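Local coordinates for DNA repair protein RAD2 (Saccharomyces cerevisiae, PDB 4Q0W) that cuts single-stranded DNA during excision repair of DNA damaged by UV light, bulky adducts or cross-links, as an endonuclease that uses magnesium as cofactor, at residues A[235-239]-A[308-313]. Sequence-based numbering, arbitrary orientation.
Sequences ELAQL and FPSVMV
A buried side-chain-to-backbone contact joins Gln-238, on helix 230-240 of the I-domain, to Ser-310, at the start of helix 311-318. Ser-310 N donates to Gln-238 OE1 at 2.7 Å. The bond is nearly straight, 176° at the hydrogen, with the donor tilted 17° from the carbonyl plane. CG of Gln-238 lies anti to its own carbonyl carbon (chi1 -68°), and the extended chain carries the amide across to the loop. NE2 gives one bond to Ile-234 O and another, 2.9 Å, to a water that donates to Ser-310 O. Both ends of the amide are thus engaged, which fixes its flip. Val-313 CG1 packs against the amide, 3.8 Å from Gln-238 NE2. A leucine in place of Gln-238 would probably leave Ser-310 N without its acceptor and the water without its donor. Leu-239 CD2 meets the ring edge of Phe-308 at CZ, 4.0 Å away. Pro-309, after a cis peptide bond, sets its CB 3.5 Å from Gln-238 OE1. Ser-310 OG takes Val-313 N at 3.0 Å, a serine N-cap. The Leu-239 side chain lies about 7 Å from a bound potassium ion, consistent with the H3TH element of XPG/RAD2 nucleases.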
ATOM      1  N   GLU A 235      19.374 -15.175  -2.495  1.00 15.01           N
ATOM      2  CA  GLU A 235      19.585 -14.162  -1.457  1.00 18.36           C
ATOM      3  C   GLU A 235      18.423 -13.177  -1.401  1.00 17.23           C
ATOM      4  O   GLU A 235      18.068 -12.695  -0.324  1.00 17.25           O
ATOM      5  CB  GLU A 235      20.927 -13.440  -1.645  1.00 18.51           C
ATOM      6  CG  GLU A 235      22.156 -14.356  -1.441  1.00 20.60           C
ATOM      7  CD  GLU A 235      23.398 -13.579  -0.978  1.00 26.81           C
ATOM      8  OE1 GLU A 235      23.539 -12.387  -1.341  1.00 18.71           O
ATOM      9  OE2 GLU A 235      24.227 -14.158  -0.240  1.00 24.12           O
ATOM     10  N   LEU A 236      17.830 -12.874  -2.556  1.00 17.00           N
ATOM     11  CA  LEU A 236      16.559 -12.138  -2.581  1.00 15.32           C
ATOM     12  C   LEU A 236      15.475 -12.832  -1.740  1.00 15.44           C
ATOM     13  O   LEU A 236      14.698 -12.173  -1.033  1.00 16.30           O
ATOM     14  CB  LEU A 236      16.053 -11.983  -4.015  1.00 14.67           C
ATOM     15  CG  LEU A 236      16.627 -10.905  -4.918  1.00 19.38           C
ATOM     16  CD1 LEU A 236      16.025 -11.050  -6.342  1.00 14.32           C
ATOM     17  CD2 LEU A 236      16.344  -9.500  -4.334  1.00 18.17           C
ATOM     18  N   ALA A 237      15.417 -14.159  -1.810  1.00 15.08           N
ATOM     19  CA  ALA A 237      14.426 -14.900  -1.029  1.00 17.08           C
ATOM     20  C   ALA A 237      14.569 -14.542   0.455  1.00 17.03           C
ATOM     21  O   ALA A 237      13.576 -14.392   1.179  1.00 16.45           O
ATOM     22  CB  ALA A 237      14.582 -16.388  -1.246  1.00 15.05           C
ATOM     23  N   GLN A 238      15.811 -14.370   0.899  1.00 16.06           N
ATOM     24  CA  GLN A 238      16.065 -14.066   2.308  1.00 16.42           C
ATOM     25  C   GLN A 238      15.755 -12.627   2.702  1.00 16.03           C
ATOM     26  O   GLN A 238      15.836 -12.263   3.881  1.00 17.14           O
ATOM     27  CB  GLN A 238      17.506 -14.437   2.667  1.00 14.30           C
ATOM     28  CG  GLN A 238      17.710 -15.942   2.624  1.00 18.79           C
ATOM     29  CD  GLN A 238      19.161 -16.329   2.612  1.00 20.71           C
ATOM     30  OE1 GLN A 238      19.828 -16.307   3.648  1.00 19.81           O
ATOM     31  NE2 GLN A 238      19.667 -16.686   1.436  1.00 17.37           N
ATOM     32  N   LEU A 239      15.406 -11.797   1.724  1.00 13.70           N
ATOM     33  CA  LEU A 239      14.920 -10.458   2.041  1.00 14.95           C
ATOM     34  C   LEU A 239      13.390 -10.436   1.935  1.00 14.66           C
ATOM     35  O   LEU A 239      12.687  -9.935   2.826  1.00 13.25           O
ATOM     36  CB  LEU A 239      15.534  -9.422   1.090  1.00 12.53           C
ATOM     37  CG  LEU A 239      17.055  -9.317   1.162  1.00 17.65           C
ATOM     38  CD1 LEU A 239      17.583  -8.398   0.065  1.00 15.38           C
ATOM     39  CD2 LEU A 239      17.516  -8.860   2.552  1.00 10.14           C
ATOM     40  N   PHE A 308      22.570 -15.040   8.918  1.00 31.12           N
ATOM     41  CA  PHE A 308      22.273 -14.147   7.805  1.00 26.03           C
ATOM     42  C   PHE A 308      23.531 -13.791   7.035  1.00 24.19           C
ATOM     43  O   PHE A 308      24.405 -13.122   7.568  1.00 27.32           O
ATOM     44  CB  PHE A 308      21.588 -12.873   8.303  1.00 20.08           C
ATOM     45  CG  PHE A 308      21.091 -11.990   7.199  1.00 21.29           C
ATOM     46  CD1 PHE A 308      21.933 -11.052   6.599  1.00 18.56           C
ATOM     47  CD2 PHE A 308      19.787 -12.095   6.755  1.00 16.78           C
ATOM     48  CE1 PHE A 308      21.478 -10.249   5.579  1.00 15.80           C
ATOM     49  CE2 PHE A 308      19.319 -11.287   5.738  1.00 18.81           C
ATOM     50  CZ  PHE A 308      20.166 -10.360   5.149  1.00 16.38           C
ATOM     51  N   PRO A 309      23.637 -14.238   5.775  1.00 21.09           N
ATOM     52  CA  PRO A 309      22.675 -15.112   5.095  1.00 24.76           C
ATOM     53  C   PRO A 309      22.741 -16.538   5.659  1.00 30.88           C
ATOM     54  O   PRO A 309      23.691 -16.897   6.377  1.00 19.08           O
ATOM     55  CB  PRO A 309      23.162 -15.094   3.646  1.00 24.82           C
ATOM     56  CG  PRO A 309      24.662 -14.888   3.778  1.00 25.36           C
ATOM     57  CD  PRO A 309      24.814 -13.937   4.935  1.00 21.14           C
ATOM     58  N   SER A 310      21.721 -17.331   5.354  1.00 21.62           N
ATOM     59  CA  SER A 310      21.599 -18.668   5.912  1.00 19.61           C
ATOM     60  C   SER A 310      22.137 -19.706   4.946  1.00 22.89           C
ATOM     61  O   SER A 310      21.665 -19.808   3.805  1.00 22.23           O
ATOM     62  CB  SER A 310      20.133 -18.970   6.238  1.00 19.77           C
ATOM     63  OG  SER A 310      19.941 -20.358   6.478  1.00 21.38           O
ATOM     64  N   VAL A 311      23.124 -20.485   5.384  1.00 19.12           N
ATOM     65  CA  VAL A 311      23.575 -21.591   4.549  1.00 18.51           C
ATOM     66  C   VAL A 311      22.489 -22.667   4.454  1.00 21.38           C
ATOM     67  O   VAL A 311      22.420 -23.389   3.460  1.00 21.96           O
ATOM     68  CB  VAL A 311      24.918 -22.207   5.032  1.00 23.07           C
ATOM     69  CG1 VAL A 311      24.754 -22.861   6.399  1.00 22.50           C
ATOM     70  CG2 VAL A 311      25.437 -23.232   4.009  1.00 18.92           C
ATOM     71  N   MET A 312      21.640 -22.781   5.479  1.00 18.25           N
ATOM     72  CA  MET A 312      20.550 -23.762   5.421  1.00 18.48           C
ATOM     73  C   MET A 312      19.591 -23.433   4.267  1.00 17.99           C
ATOM     74  O   MET A 312      19.133 -24.328   3.556  1.00 17.91           O
ATOM     75  CB  MET A 312      19.761 -23.810   6.732  1.00 17.38           C
ATOM     76  CG  MET A 312      20.550 -24.237   7.955  1.00 26.78           C
ATOM     77  SD  MET A 312      21.403 -25.815   7.702  1.00 42.36           S
ATOM     78  CE  MET A 312      20.031 -26.952   7.542  1.00 30.73           C
ATOM     79  N   VAL A 313      19.274 -22.153   4.106  1.00 15.77           N
ATOM     80  CA  VAL A 313      18.437 -21.703   2.994  1.00 17.34           C
ATOM     81  C   VAL A 313      19.157 -21.985   1.675  1.00 21.61           C
ATOM     82  O   VAL A 313      18.575 -22.552   0.748  1.00 18.28           O
ATOM     83  CB  VAL A 313      18.120 -20.191   3.097  1.00 19.50           C
ATOM     84  CG1 VAL A 313      17.448 -19.689   1.820  1.00 18.24           C
ATOM     85  CG2 VAL A 313      17.242 -19.888   4.329  1.00 17.38           C
TER
HETATM   86  O   HOH W   1      22.310 -17.873   1.509  1.00 26.43           O